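Local coordinates for periplasmic cell division protein (SufI) (Aquifex aeolicus, PDB 6SYY) that probably oxidises its substrates as a laccase-like multicopper oxidase, passing the electrons through bound copper ions, at residues His131-Val136 with Ala419-Ile424; Gly298-Ile303 with Trp477-Ile482; Val438-Tyr443 with Thr488-Val493. One frame throughout, in Å; residues are numbered along the deposited sequence.

Contact 1. Residues His131-Val136 with Ala419-Ile424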
ATOM      1  N   HIS A 131       2.619  12.092  10.449  1.00 31.75           N
ATOM      2  CA  HIS A 131       1.943  11.625  11.648  1.00 34.21           C
ATOM      3  C   HIS A 131       0.705  12.482  11.917  1.00 32.87           C
ATOM      4  O   HIS A 131       0.698  13.680  11.621  1.00 32.99           O
ATOM      5  CB  HIS A 131       2.896  11.684  12.840  1.00 29.41           C
ATOM      6  CG  HIS A 131       2.390  10.984  14.063  1.00 31.44           C
ATOM      7  ND1 HIS A 131       1.453  11.541  14.905  1.00 28.41           N
ATOM      8  CD2 HIS A 131       2.696   9.774  14.590  1.00 47.06           C
ATOM      9  CE1 HIS A 131       1.197  10.703  15.894  1.00 35.67           C
ATOM     10  NE2 HIS A 131       1.943   9.627  15.730  1.00 25.58           N
ATOM     11  N   PRO A 132      -0.358  11.888  12.471  1.00 29.32           N
ATOM     12  CA  PRO A 132      -1.587  12.667  12.710  1.00 41.07           C
ATOM     13  C   PRO A 132      -1.391  13.887  13.597  1.00 33.18           C
ATOM     14  O   PRO A 132      -2.151  14.854  13.463  1.00 31.86           O
ATOM     15  CB  PRO A 132      -2.524  11.643  13.365  1.00 40.06           C
ATOM     16  CG  PRO A 132      -2.029  10.332  12.919  1.00 35.34           C
ATOM     17  CD  PRO A 132      -0.549  10.456  12.762  1.00 32.28           C
ATOM     18  N   TYR A 133      -0.401  13.875  14.500  1.00 22.18           N
ATOM     19  CA  TYR A 133      -0.158  15.041  15.349  1.00 26.75           C
ATOM     20  C   TYR A 133       0.126  16.289  14.526  1.00 24.54           C
ATOM     21  O   TYR A 133      -0.159  17.404  14.975  1.00 33.82           O
ATOM     22  CB  TYR A 133       1.017  14.790  16.300  1.00 28.17           C
ATOM     23  CG  TYR A 133       0.788  13.723  17.346  1.00 29.85           C
ATOM     24  CD1 TYR A 133      -0.494  13.304  17.674  1.00 22.14           C
ATOM     25  CD2 TYR A 133       1.858  13.141  18.011  1.00 29.75           C
ATOM     26  CE1 TYR A 133      -0.704  12.327  18.628  1.00 29.36           C
ATOM     27  CE2 TYR A 133       1.659  12.165  18.969  1.00 34.00           C
ATOM     28  CZ  TYR A 133       0.376  11.762  19.274  1.00 28.29           C
ATOM     29  OH  TYR A 133       0.171  10.787  20.226  1.00 29.87           O
ATOM     30  N   TYR A 134       0.685  16.124  13.327  1.00 51.18           N
ATOM     31  CA  TYR A 134       1.122  17.231  12.490  1.00 41.22           C
ATOM     32  C   TYR A 134       0.093  17.633  11.446  1.00 32.84           C
ATOM     33  O   TYR A 134       0.388  18.488  10.604  1.00 38.12           O
ATOM     34  CB  TYR A 134       2.443  16.874  11.807  1.00 32.82           C
ATOM     35  CG  TYR A 134       3.590  16.855  12.774  1.00 54.10           C
ATOM     36  CD1 TYR A 134       4.109  18.041  13.277  1.00 61.71           C
ATOM     37  CD2 TYR A 134       4.145  15.660  13.202  1.00 42.87           C
ATOM     38  CE1 TYR A 134       5.157  18.042  14.174  1.00 94.88           C
ATOM     39  CE2 TYR A 134       5.197  15.647  14.104  1.00111.42           C
ATOM     40  CZ  TYR A 134       5.698  16.844  14.586  1.00114.84           C
ATOM     41  OH  TYR A 134       6.741  16.850  15.485  1.00 91.05           O
ATOM     42  N   ALA A 135      -1.094  17.033  11.470  1.00 30.23           N
ATOM     43  CA  ALA A 135      -2.127  17.389  10.509  1.00 25.55           C
ATOM     44  C   ALA A 135      -2.417  18.882  10.577  1.00 29.55           C
ATOM     45  O   ALA A 135      -2.414  19.486  11.653  1.00 29.48           O
ATOM     46  CB  ALA A 135      -3.399  16.585  10.776  1.00 27.56           C
ATOM     47  N   VAL A 136      -2.645  19.481   9.414  1.00 30.60           N
ATOM     48  CA  VAL A 136      -2.862  20.917   9.308  1.00 29.06           C
ATOM     49  C   VAL A 136      -4.304  21.169   8.896  1.00 29.04           C
ATOM     50  O   VAL A 136      -4.947  20.331   8.250  1.00 32.50           O
ATOM     51  CB  VAL A 136      -1.878  21.567   8.314  1.00 27.28           C
ATOM     52  CG1 VAL A 136      -0.451  21.320   8.755  1.00 26.90           C
ATOM     53  CG2 VAL A 136      -2.104  21.024   6.912  1.00 23.32           C
ATOM     54  N   ALA A 419      -4.230  10.280  21.793  1.00 30.36           N
ATOM     55  CA  ALA A 419      -4.824  11.171  20.801  1.00 29.81           C
ATOM     56  C   ALA A 419      -4.385  12.618  20.989  1.00 29.57           C
ATOM     57  O   ALA A 419      -4.161  13.332  20.005  1.00 46.61           O
ATOM     58  CB  ALA A 419      -6.347  11.063  20.848  1.00 27.51           C
ATOM     59  N   ASN A 420      -4.267  13.080  22.232  1.00 44.81           N
ATOM     60  CA  ASN A 420      -4.009  14.493  22.519  1.00 45.49           C
ATOM     61  C   ASN A 420      -2.871  14.617  23.525  1.00 43.36           C
ATOM     62  O   ASN A 420      -3.090  14.938  24.699  1.00 41.70           O
ATOM     63  CB  ASN A 420      -5.276  15.183  23.026  1.00 40.48           C
ATOM     64  CG  ASN A 420      -5.923  14.436  24.179  1.00112.85           C
ATOM     65  OD1 ASN A 420      -5.756  13.223  24.320  1.00131.14           O
ATOM     66  ND2 ASN A 420      -6.659  15.159  25.017  1.00121.52           N
ATOM     67  N   PRO A 421      -1.634  14.395  23.088  1.00 34.95           N
ATOM     68  CA  PRO A 421      -0.506  14.441  24.024  1.00 47.68           C
ATOM     69  C   PRO A 421      -0.271  15.845  24.553  1.00 52.98           C
ATOM     70  O   PRO A 421      -0.472  16.841  23.854  1.00 41.28           O
ATOM     71  CB  PRO A 421       0.678  13.964  23.175  1.00 48.30           C
ATOM     72  CG  PRO A 421       0.292  14.311  21.778  1.00 37.85           C
ATOM     73  CD  PRO A 421      -1.196  14.131  21.705  1.00 30.55           C
ATOM     74  N   GLN A 422       0.148  15.913  25.820  1.00 83.57           N
ATOM     75  CA  GLN A 422       0.578  17.185  26.391  1.00 52.97           C
ATOM     76  C   GLN A 422       1.794  17.732  25.656  1.00 45.07           C
ATOM     77  O   GLN A 422       1.938  18.951  25.513  1.00 56.11           O
ATOM     78  CB  GLN A 422       0.883  17.010  27.881  1.00 65.42           C
ATOM     79  CG  GLN A 422      -0.272  16.406  28.685  1.00133.84           C
ATOM     80  CD  GLN A 422       0.194  15.594  29.887  1.00118.56           C
ATOM     81  OE1 GLN A 422       1.318  15.093  29.917  1.00 96.76           O
ATOM     82  NE2 GLN A 422      -0.678  15.457  30.884  1.00 77.85           N
ATOM     83  N   ASP A 423       2.661  16.846  25.169  1.00 60.48           N
ATOM     84  CA  ASP A 423       3.846  17.210  24.395  1.00 38.82           C
ATOM     85  C   ASP A 423       3.946  16.225  23.237  1.00 45.64           C
ATOM     86  O   ASP A 423       4.243  15.045  23.455  1.00 34.54           O
ATOM     87  CB  ASP A 423       5.100  17.169  25.272  1.00 32.77           C
ATOM     88  CG  ASP A 423       6.375  17.480  24.505  1.00 61.69           C
ATOM     89  OD1 ASP A 423       6.300  17.911  23.334  1.00 53.64           O
ATOM     90  OD2 ASP A 423       7.464  17.290  25.087  1.00 50.34           O
ATOM     91  N   ILE A 424       3.701  16.693  22.009  1.00 52.20           N
ATOM     92  CA  ILE A 424       3.703  15.768  20.878  1.00 46.60           C
ATOM     93  C   ILE A 424       5.095  15.209  20.614  1.00 33.84           C
ATOM     94  O   ILE A 424       5.228  14.195  19.920  1.00 38.75           O
ATOM     95  CB  ILE A 424       3.139  16.418  19.597  1.00 43.05           C
ATOM     96  CG1 ILE A 424       4.150  17.376  18.971  1.00 38.45           C
ATOM     97  CG2 ILE A 424       1.831  17.136  19.887  1.00 68.76           C
ATOM     98  CD1 ILE A 424       3.807  17.753  17.547  1.00 38.41           C
TER

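Contact 2. Residues Gly298-Ile303 with Trp477-Ile482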
ATOM      1  N   GLY A 298      -2.956  -1.663   1.934  1.00 24.79           N
ATOM      2  CA  GLY A 298      -1.630  -1.282   2.363  1.00 35.19           C
ATOM      3  C   GLY A 298      -0.513  -2.147   1.817  1.00 34.25           C
ATOM      4  O   GLY A 298       0.645  -1.713   1.814  1.00 33.27           O
ATOM      5  N   GLU A 299      -0.819  -3.357   1.363  1.00 32.85           N
ATOM      6  CA  GLU A 299       0.184  -4.183   0.712  1.00 28.19           C
ATOM      7  C   GLU A 299       0.398  -3.730  -0.728  1.00 20.98           C
ATOM      8  O   GLU A 299      -0.491  -3.154  -1.366  1.00 22.97           O
ATOM      9  CB  GLU A 299      -0.225  -5.656   0.734  1.00 29.25           C
ATOM     10  CG  GLU A 299      -0.087  -6.332   2.092  1.00 27.59           C
ATOM     11  CD  GLU A 299      -0.258  -7.842   2.010  1.00 63.83           C
ATOM     12  OE1 GLU A 299      -1.276  -8.302   1.449  1.00 23.67           O
ATOM     13  OE2 GLU A 299       0.634  -8.571   2.495  1.00 38.34           O
ATOM     14  N   ARG A 300       1.604  -3.983  -1.231  1.00 19.70           N
ATOM     15  CA  ARG A 300       1.926  -3.793  -2.638  1.00 33.57           C
ATOM     16  C   ARG A 300       2.700  -5.014  -3.108  1.00 30.35           C
ATOM     17  O   ARG A 300       3.692  -5.399  -2.482  1.00 38.82           O
ATOM     18  CB  ARG A 300       2.739  -2.510  -2.874  1.00 35.68           C
ATOM     19  CG  ARG A 300       1.961  -1.209  -2.673  1.00 23.30           C
ATOM     20  CD  ARG A 300       2.184  -0.646  -1.287  1.00 21.45           C
ATOM     21  NE  ARG A 300       3.593  -0.331  -1.066  1.00 25.95           N
ATOM     22  CZ  ARG A 300       4.121  -0.076   0.126  1.00 31.16           C
ATOM     23  NH1 ARG A 300       3.355  -0.107   1.210  1.00 25.50           N
ATOM     24  NH2 ARG A 300       5.417   0.201   0.237  1.00 25.48           N
ATOM     25  N   ILE A 301       2.237  -5.627  -4.194  1.00 23.24           N
ATOM     26  CA  ILE A 301       2.867  -6.813  -4.764  1.00 19.10           C
ATOM     27  C   ILE A 301       3.272  -6.483  -6.195  1.00 33.12           C
ATOM     28  O   ILE A 301       2.423  -6.117  -7.016  1.00 28.67           O
ATOM     29  CB  ILE A 301       1.929  -8.033  -4.727  1.00 23.05           C
ATOM     30  CG1 ILE A 301       1.296  -8.189  -3.343  1.00 29.51           C
ATOM     31  CG2 ILE A 301       2.682  -9.304  -5.111  1.00 17.97           C
ATOM     32  CD1 ILE A 301       2.295  -8.474  -2.234  1.00 28.63           C
ATOM     33  N   ASP A 302       4.568  -6.588  -6.484  1.00 23.61           N
ATOM     34  CA  ASP A 302       5.074  -6.478  -7.847  1.00 26.58           C
ATOM     35  C   ASP A 302       5.134  -7.867  -8.470  1.00 26.49           C
ATOM     36  O   ASP A 302       5.754  -8.778  -7.906  1.00 30.97           O
ATOM     37  CB  ASP A 302       6.465  -5.840  -7.871  1.00 31.56           C
ATOM     38  CG  ASP A 302       6.438  -4.353  -7.562  1.00 48.77           C
ATOM     39  OD1 ASP A 302       5.822  -3.958  -6.550  1.00 54.16           O
ATOM     40  OD2 ASP A 302       7.050  -3.580  -8.331  1.00 53.39           O
ATOM     41  N   ILE A 303       4.494  -8.029  -9.626  1.00 27.97           N
ATOM     42  CA  ILE A 303       4.481  -9.311 -10.317  1.00 31.71           C
ATOM     43  C   ILE A 303       4.979  -9.143 -11.744  1.00 28.57           C
ATOM     44  O   ILE A 303       4.874  -8.067 -12.341  1.00 24.22           O
ATOM     45  CB  ILE A 303       3.083  -9.970 -10.325  1.00 39.16           C
ATOM     46  CG1 ILE A 303       2.090  -9.115 -11.121  1.00 23.58           C
ATOM     47  CG2 ILE A 303       2.610 -10.244  -8.896  1.00 31.11           C
ATOM     48  CD1 ILE A 303       0.774  -9.815 -11.422  1.00 18.45           C
ATOM     49  N   TRP A 477      11.199  -7.725   2.356  1.00 31.51           N
ATOM     50  CA  TRP A 477      11.007  -6.621   3.292  1.00 24.96           C
ATOM     51  C   TRP A 477       9.560  -6.155   3.188  1.00 36.32           C
ATOM     52  O   TRP A 477       9.144  -5.633   2.151  1.00 25.91           O
ATOM     53  CB  TRP A 477      11.970  -5.476   2.985  1.00 23.60           C
ATOM     54  CG  TRP A 477      13.418  -5.759   3.303  1.00 29.97           C
ATOM     55  CD1 TRP A 477      14.424  -6.002   2.409  1.00 24.19           C
ATOM     56  CD2 TRP A 477      14.019  -5.809   4.606  1.00 28.33           C
ATOM     57  NE1 TRP A 477      15.611  -6.206   3.075  1.00 31.96           N
ATOM     58  CE2 TRP A 477      15.389  -6.093   4.423  1.00 66.19           C
ATOM     59  CE3 TRP A 477      13.533  -5.642   5.907  1.00 30.65           C
ATOM     60  CZ2 TRP A 477      16.276  -6.215   5.495  1.00 33.46           C
ATOM     61  CZ3 TRP A 477      14.417  -5.767   6.971  1.00 30.88           C
ATOM     62  CH2 TRP A 477      15.771  -6.050   6.758  1.00 29.66           C
ATOM     63  N   LYS A 478       8.793  -6.348   4.256  1.00 27.45           N
ATOM     64  CA  LYS A 478       7.385  -5.985   4.286  1.00 31.50           C
ATOM     65  C   LYS A 478       7.178  -4.778   5.191  1.00 29.48           C
ATOM     66  O   LYS A 478       8.021  -4.466   6.034  1.00 35.13           O
ATOM     67  CB  LYS A 478       6.540  -7.163   4.785  1.00 19.49           C
ATOM     68  CG  LYS A 478       6.688  -8.428   3.959  1.00 43.47           C
ATOM     69  CD  LYS A 478       5.822  -8.371   2.714  1.00 33.73           C
ATOM     70  CE  LYS A 478       4.351  -8.431   3.083  1.00 28.78           C
ATOM     71  NZ  LYS A 478       3.481  -8.161   1.908  1.00 26.50           N
ATOM     72  N   ASP A 479       6.044  -4.087   5.008  1.00 22.78           N
ATOM     73  CA  ASP A 479       5.575  -3.138   6.012  1.00 47.70           C
ATOM     74  C   ASP A 479       4.113  -3.336   6.400  1.00 23.61           C
ATOM     75  O   ASP A 479       3.631  -2.632   7.293  1.00 31.01           O
ATOM     76  CB  ASP A 479       5.812  -1.678   5.570  1.00 27.10           C
ATOM     77  CG  ASP A 479       5.028  -1.285   4.331  1.00 25.22           C
ATOM     78  OD1 ASP A 479       3.800  -1.512   4.273  1.00 35.58           O
ATOM     79  OD2 ASP A 479       5.649  -0.699   3.421  1.00 58.03           O
ATOM     80  N   THR A 480       3.406  -4.280   5.775  1.00 24.59           N
ATOM     81  CA  THR A 480       2.026  -4.610   6.127  1.00 24.27           C
ATOM     82  C   THR A 480       1.853  -6.121   6.046  1.00 26.29           C
ATOM     83  O   THR A 480       2.026  -6.702   4.970  1.00 29.56           O
ATOM     84  CB  THR A 480       1.034  -3.913   5.187  1.00 28.63           C
ATOM     85  OG1 THR A 480       1.289  -2.501   5.164  1.00 33.58           O
ATOM     86  CG2 THR A 480      -0.395  -4.166   5.643  1.00 31.60           C
ATOM     87  N   VAL A 481       1.500  -6.764   7.161  1.00 24.42           N
ATOM     88  CA  VAL A 481       1.363  -8.218   7.208  1.00 19.16           C
ATOM     89  C   VAL A 481      -0.083  -8.581   7.524  1.00 33.97           C
ATOM     90  O   VAL A 481      -0.690  -8.017   8.441  1.00 32.47           O
ATOM     91  CB  VAL A 481       2.332  -8.862   8.221  1.00 25.35           C
ATOM     92  CG1 VAL A 481       2.117  -8.311   9.624  1.00 26.02           C
ATOM     93  CG2 VAL A 481       2.189 -10.390   8.201  1.00 20.06           C
ATOM     94  N   ILE A 482      -0.634  -9.517   6.750  1.00 23.66           N
ATOM     95  CA  ILE A 482      -1.981 -10.017   6.995  1.00 30.98           C
ATOM     96  C   ILE A 482      -1.966 -10.898   8.233  1.00 33.29           C
ATOM     97  O   ILE A 482      -1.132 -11.804   8.357  1.00 27.17           O
ATOM     98  CB  ILE A 482      -2.495 -10.805   5.779  1.00 37.30           C
ATOM     99  CG1 ILE A 482      -2.612  -9.905   4.549  1.00 30.04           C
ATOM    100  CG2 ILE A 482      -3.826 -11.473   6.096  1.00 25.19           C
ATOM    101  CD1 ILE A 482      -3.027 -10.648   3.301  1.00 21.45           C
TER
HETATM  102  O   HOH W   1       0.760 -10.528   4.483  1.00 21.19           O

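Contact 3. Residues Val438-Tyr443 with Thr488-Val493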
ATOM      1  N   VAL A 438      17.025  -5.059  17.631  1.00 26.80           N
ATOM      2  CA  VAL A 438      16.250  -6.031  16.877  1.00 31.42           C
ATOM      3  C   VAL A 438      15.091  -6.478  17.751  1.00 25.61           C
ATOM      4  O   VAL A 438      15.286  -6.868  18.908  1.00 28.40           O
ATOM      5  CB  VAL A 438      17.116  -7.225  16.447  1.00 33.20           C
ATOM      6  CG1 VAL A 438      16.275  -8.219  15.656  1.00 25.95           C
ATOM      7  CG2 VAL A 438      18.293  -6.746  15.617  1.00 33.33           C
ATOM      8  N   VAL A 439      13.880  -6.397  17.209  1.00 42.37           N
ATOM      9  CA  VAL A 439      12.664  -6.738  17.935  1.00 28.54           C
ATOM     10  C   VAL A 439      11.881  -7.750  17.114  1.00 29.39           C
ATOM     11  O   VAL A 439      11.712  -7.579  15.901  1.00 33.46           O
ATOM     12  CB  VAL A 439      11.798  -5.495  18.219  1.00 36.80           C
ATOM     13  CG1 VAL A 439      10.571  -5.879  19.034  1.00 39.30           C
ATOM     14  CG2 VAL A 439      12.614  -4.434  18.939  1.00 39.26           C
ATOM     15  N   ILE A 440      11.416  -8.806  17.770  1.00 31.07           N
ATOM     16  CA  ILE A 440      10.430  -9.710  17.199  1.00 30.38           C
ATOM     17  C   ILE A 440       9.063  -9.254  17.681  1.00 30.76           C
ATOM     18  O   ILE A 440       8.784  -9.266  18.885  1.00 43.75           O
ATOM     19  CB  ILE A 440      10.695 -11.170  17.596  1.00 30.29           C
ATOM     20  CG1 ILE A 440      12.035 -11.644  17.029  1.00 34.10           C
ATOM     21  CG2 ILE A 440       9.556 -12.064  17.119  1.00 30.42           C
ATOM     22  CD1 ILE A 440      12.375 -13.076  17.393  1.00 42.01           C
ATOM     23  N   ILE A 441       8.217  -8.829  16.755  1.00 27.45           N
ATOM     24  CA  ILE A 441       6.849  -8.456  17.078  1.00 26.79           C
ATOM     25  C   ILE A 441       5.957  -9.658  16.822  1.00 41.56           C
ATOM     26  O   ILE A 441       6.073 -10.325  15.786  1.00 37.40           O
ATOM     27  CB  ILE A 441       6.395  -7.231  16.269  1.00 29.93           C
ATOM     28  CG1 ILE A 441       7.189  -5.998  16.700  1.00 30.04           C
ATOM     29  CG2 ILE A 441       4.907  -6.988  16.458  1.00 26.86           C
ATOM     30  CD1 ILE A 441       6.695  -4.711  16.074  1.00 38.26           C
ATOM     31  N   GLU A 442       5.077  -9.941  17.772  1.00 42.01           N
ATOM     32  CA  GLU A 442       4.230 -11.127  17.759  1.00 31.88           C
ATOM     33  C   GLU A 442       2.782 -10.658  17.782  1.00 35.10           C
ATOM     34  O   GLU A 442       2.233 -10.364  18.850  1.00 35.30           O
ATOM     35  CB  GLU A 442       4.552 -12.025  18.951  1.00 28.21           C
ATOM     36  CG  GLU A 442       3.766 -13.311  18.997  1.00 68.99           C
ATOM     37  CD  GLU A 442       4.216 -14.198  20.130  1.00 78.56           C
ATOM     38  OE1 GLU A 442       5.160 -13.796  20.845  1.00 40.43           O
ATOM     39  OE2 GLU A 442       3.631 -15.288  20.301  1.00 57.25           O
ATOM     40  N   TYR A 443       2.172 -10.569  16.606  1.00 22.73           N
ATOM     41  CA  TYR A 443       0.760 -10.237  16.518  1.00 23.43           C
ATOM     42  C   TYR A 443      -0.071 -11.455  16.890  1.00 32.73           C
ATOM     43  O   TYR A 443       0.129 -12.543  16.341  1.00 32.23           O
ATOM     44  CB  TYR A 443       0.403  -9.768  15.111  1.00 28.96           C
ATOM     45  CG  TYR A 443       0.991  -8.430  14.729  1.00 43.75           C
ATOM     46  CD1 TYR A 443       0.645  -7.278  15.420  1.00 32.65           C
ATOM     47  CD2 TYR A 443       1.869  -8.315  13.660  1.00 30.20           C
ATOM     48  CE1 TYR A 443       1.172  -6.046  15.067  1.00 29.88           C
ATOM     49  CE2 TYR A 443       2.400  -7.091  13.299  1.00 35.04           C
ATOM     50  CZ  TYR A 443       2.046  -5.958  14.007  1.00 29.87           C
ATOM     51  OH  TYR A 443       2.569  -4.735  13.655  1.00 31.85           O
ATOM     52  N   THR A 488      -1.603 -16.211  14.800  1.00 37.07           N
ATOM     53  CA  THR A 488      -0.438 -15.540  15.356  1.00 29.68           C
ATOM     54  C   THR A 488       0.626 -15.450  14.269  1.00 39.82           C
ATOM     55  O   THR A 488       0.893 -16.435  13.573  1.00 35.26           O
ATOM     56  CB  THR A 488       0.099 -16.286  16.583  1.00 31.55           C
ATOM     57  OG1 THR A 488      -0.874 -16.244  17.636  1.00 33.21           O
ATOM     58  CG2 THR A 488       1.398 -15.654  17.072  1.00 32.61           C
ATOM     59  N   VAL A 489       1.206 -14.264  14.108  1.00 36.14           N
ATOM     60  CA  VAL A 489       2.256 -14.012  13.130  1.00 32.47           C
ATOM     61  C   VAL A 489       3.441 -13.395  13.859  1.00 58.80           C
ATOM     62  O   VAL A 489       3.262 -12.524  14.718  1.00 46.83           O
ATOM     63  CB  VAL A 489       1.763 -13.087  11.995  1.00 22.62           C
ATOM     64  CG1 VAL A 489       2.857 -12.854  10.962  1.00 24.07           C
ATOM     65  CG2 VAL A 489       0.525 -13.678  11.335  1.00 32.78           C
ATOM     66  N   ARG A 490       4.647 -13.859  13.535  1.00 29.42           N
ATOM     67  CA  ARG A 490       5.879 -13.334  14.111  1.00 33.70           C
ATOM     68  C   ARG A 490       6.694 -12.643  13.024  1.00 38.28           C
ATOM     69  O   ARG A 490       6.985 -13.245  11.983  1.00 32.80           O
ATOM     70  CB  ARG A 490       6.700 -14.447  14.772  1.00 26.91           C
ATOM     71  CG  ARG A 490       6.090 -14.987  16.070  1.00 33.50           C
ATOM     72  CD  ARG A 490       6.764 -16.277  16.557  1.00 43.65           C
ATOM     73  NE  ARG A 490       8.141 -16.076  17.003  1.00 71.48           N
ATOM     74  CZ  ARG A 490       9.213 -16.570  16.387  1.00 90.44           C
ATOM     75  NH1 ARG A 490       9.077 -17.309  15.292  1.00 50.11           N
ATOM     76  NH2 ARG A 490      10.425 -16.332  16.871  1.00 73.44           N
ATOM     77  N   ILE A 491       7.050 -11.380  13.263  1.00 30.36           N
ATOM     78  CA  ILE A 491       7.863 -10.604  12.338  1.00 27.17           C
ATOM     79  C   ILE A 491       9.106 -10.118  13.072  1.00 26.79           C
ATOM     80  O   ILE A 491       9.148 -10.056  14.303  1.00 40.18           O
ATOM     81  CB  ILE A 491       7.094  -9.412  11.730  1.00 23.39           C
ATOM     82  CG1 ILE A 491       6.719  -8.399  12.818  1.00 22.55           C
ATOM     83  CG2 ILE A 491       5.849  -9.891  10.993  1.00 21.59           C
ATOM     84  CD1 ILE A 491       6.039  -7.165  12.277  1.00 19.72           C
ATOM     85  N   ALA A 492      10.128  -9.768  12.294  1.00 37.69           N
ATOM     86  CA  ALA A 492      11.394  -9.277  12.822  1.00 29.86           C
ATOM     87  C   ALA A 492      11.649  -7.874  12.294  1.00 34.72           C
ATOM     88  O   ALA A 492      11.558  -7.641  11.085  1.00 28.89           O
ATOM     89  CB  ALA A 492      12.551 -10.200  12.434  1.00 28.52           C
ATOM     90  N   VAL A 493      11.975  -6.948  13.194  1.00 26.72           N
ATOM     91  CA  VAL A 493      12.218  -5.551  12.842  1.00 26.05           C
ATOM     92  C   VAL A 493      13.600  -5.159  13.345  1.00 39.90           C
ATOM     93  O   VAL A 493      13.883  -5.268  14.545  1.00 32.67           O
ATOM     94  CB  VAL A 493      11.153  -4.612  13.430  1.00 30.75           C
ATOM     95  CG1 VAL A 493      11.099  -3.310  12.634  1.00 27.78           C
ATOM     96  CG2 VAL A 493       9.793  -5.290  13.468  1.00 23.21           C
TER

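Contact 1. Residues His131-Val136 with Ala419-Ile424
Tyr133, in the short 3-10 turn Pro132-Tyr134, and Ile424, in an irregular loop, make the nearest backbone approach, 6.8 Å from CA to CA, and no hydrogen bond joins the two segments. Side chains bridge the gap, and the ring of Tyr133 carries most of the contact. Its CG stands anti to its own carbonyl carbon (chi1 -66°), beside the backbone N, and the CB already points toward the other loop; the ring and Pro421 meet tip to tip. Pro421 CG lies over one face, 3.8 Å from the ring centroid of Tyr133 and 20° off the ring normal, a CH-pi contact. The neighbouring Pro421 CD comes to 3.6 Å from Tyr133 CE1. Proline suits this place because its rigid ring presents C-H groups to the aromatic face, those of CD slightly polarised by the adjoining nitrogen. The opposite face belongs to His131, whose CE1 stands 3.2 Å above the centre of the Tyr133 ring plane. That imidazole is held by an almost straight bond from Tyr133 N to His131 ND1 of 3.0 Å, the donor lying close to the ring plane. Tyrosine also brings a hydroxyl: its OH bonds Tyr418 O and Asn522 ND2, and the same asparagine accepts His131 NE2.

Ile424 slides past Tyr133, its CB 3.9 Å from Tyr133 CD2, and sends its outer branch on to the second tyrosine. There Ile424 CD1 reaches Tyr134 CZ at 3.6 Å, while Trp126 packs edge-to-face with the Tyr134 ring. Ile424 O is covered by the contact and has no partner in the model. A surface clasp between loops of two separate multicopper oxidase sequence regions results, consistent with the apposed first and third cupredoxin domains of three-domain laccases, which hold the trinuclear copper cluster between them.

Contact 2. Residues Gly298-Ile303 with Trp477-Ile482
Glu299 OE2 is gripped by two groups: Lys478 NZ donates a salt-bridging hydrogen bond of 2.9 Å to it from above the carboxylate plane, and a water lies 2.8 Å from the same Glu299 OE2. That water accepts Ile482 N and so links the glutamate to the backbone of strand 480-483 at Ile482. The other oxygen, Glu299 OE1, takes the amide of Ala296 and rests 3.5 Å from Ile482 CD1, the two side chains crossing at about a right angle. Lysine suits its buried place because two acids, Glu299 and Glu280, pair with its NZ, which also bonds Thr473 O. An alanine in place of Glu299 would probably leave Lys478 with Glu280 but without its Glu299 counter-charge, and take a partner from the water and from the amide of Ala296.

A second ion pair lies alongside. Arg300 NH1 meets Asp479 OD2 at 3.2 Å on the syn lone pair, the guanidinium and carboxylate planes 31° apart, and weak bonds also run from Arg300 NH1 to Asp479 OD1 and from Arg300 NH2 to Asp479 OD2. The same NH1 also donates to Gly298 O at 3.2 Å, while Thr155 O takes Arg300 NE, so the guanidinium is pinned at several points. Glycine is needed at Gly298: at its backbone angles a CB would press on the preceding carbonyl oxygen. Asp479 OD1 receives Thr480 OG1 at 2.8 Å and also the NE2 of His120, and Asp479 O accepts ND1 of His454. Both histidines are copper ligands, which makes this a second-shell network around the trinuclear copper site of a multicopper oxidase.

Contact 3. Residues Val438-Tyr443 with Thr488-Val493
Val439-Tyr443 and Val489-Val493 form an antiparallel ladder, two inner, neighbouring strands of a cupredoxin-type beta-sheet, with 394-402 beside 437-445 and 461-465 beside 488-495. Val439 pairs with Val493, Ile441 with Ile491 and Tyr443 with Val489, each a hydrogen-bonded pair joined by two backbone bonds. The shortest runs from Val493 N to Val439 O, 2.8 Å, and the strand directions lie 160° apart.

Ile491 carries much of the side-chain packing on the face of these three pairs. Its CG1 takes the crowded position between backbone N and carbonyl carbon (chi1 65°), which brings Ile491 CG1 to 3.7 Å from Ile441 CB; Ile491 CD1 then reaches Tyr443 CE2 at 3.8 Å. This face looks into the beta-sandwich, where Tyr443 and Val489 pack on Val481 and Val483 of the facing sheet; branched and aromatic side chains suit such an interior.

The other face carries the non-hydrogen-bonded pairs Ile440-Ala492 and Glu442-Arg490. Here Glu442 CG lies 3.8 Å from Thr488 CG2 and 4.1 Å from Arg490 CG, a contact of aliphatic carbons; the carboxylate and guanidinium do not meet. Arg490 NH1 forms its salt bridge with Glu464 instead, and Arg490 NH2 passes 3.8 Å from Ile440 CD1.

How the contacts relate
From the N terminus, 131-136 comes first, and contact 1 closes when the chain returns at 419-424, after 282 intervening residues. Contact 2 has opened meanwhile at 298-303 and closes only at 477-482, so the two cross. Contact 3 opens at 438-443, after contact 1 is complete but before contact 2 is, and closes at 488-493, thus crossing contact 2 while following contact 1 in series. Contacts 2 and 3 touch: Val481 CG2 packs 3.8 Å from Val489 CG1, across the two sheets of the C-terminal sandwich. Contact 1 stands apart, its centre about 27 Å from the centre of each of the others, tying the N-terminal region to the C-terminal one; contact 2 ties in the middle region.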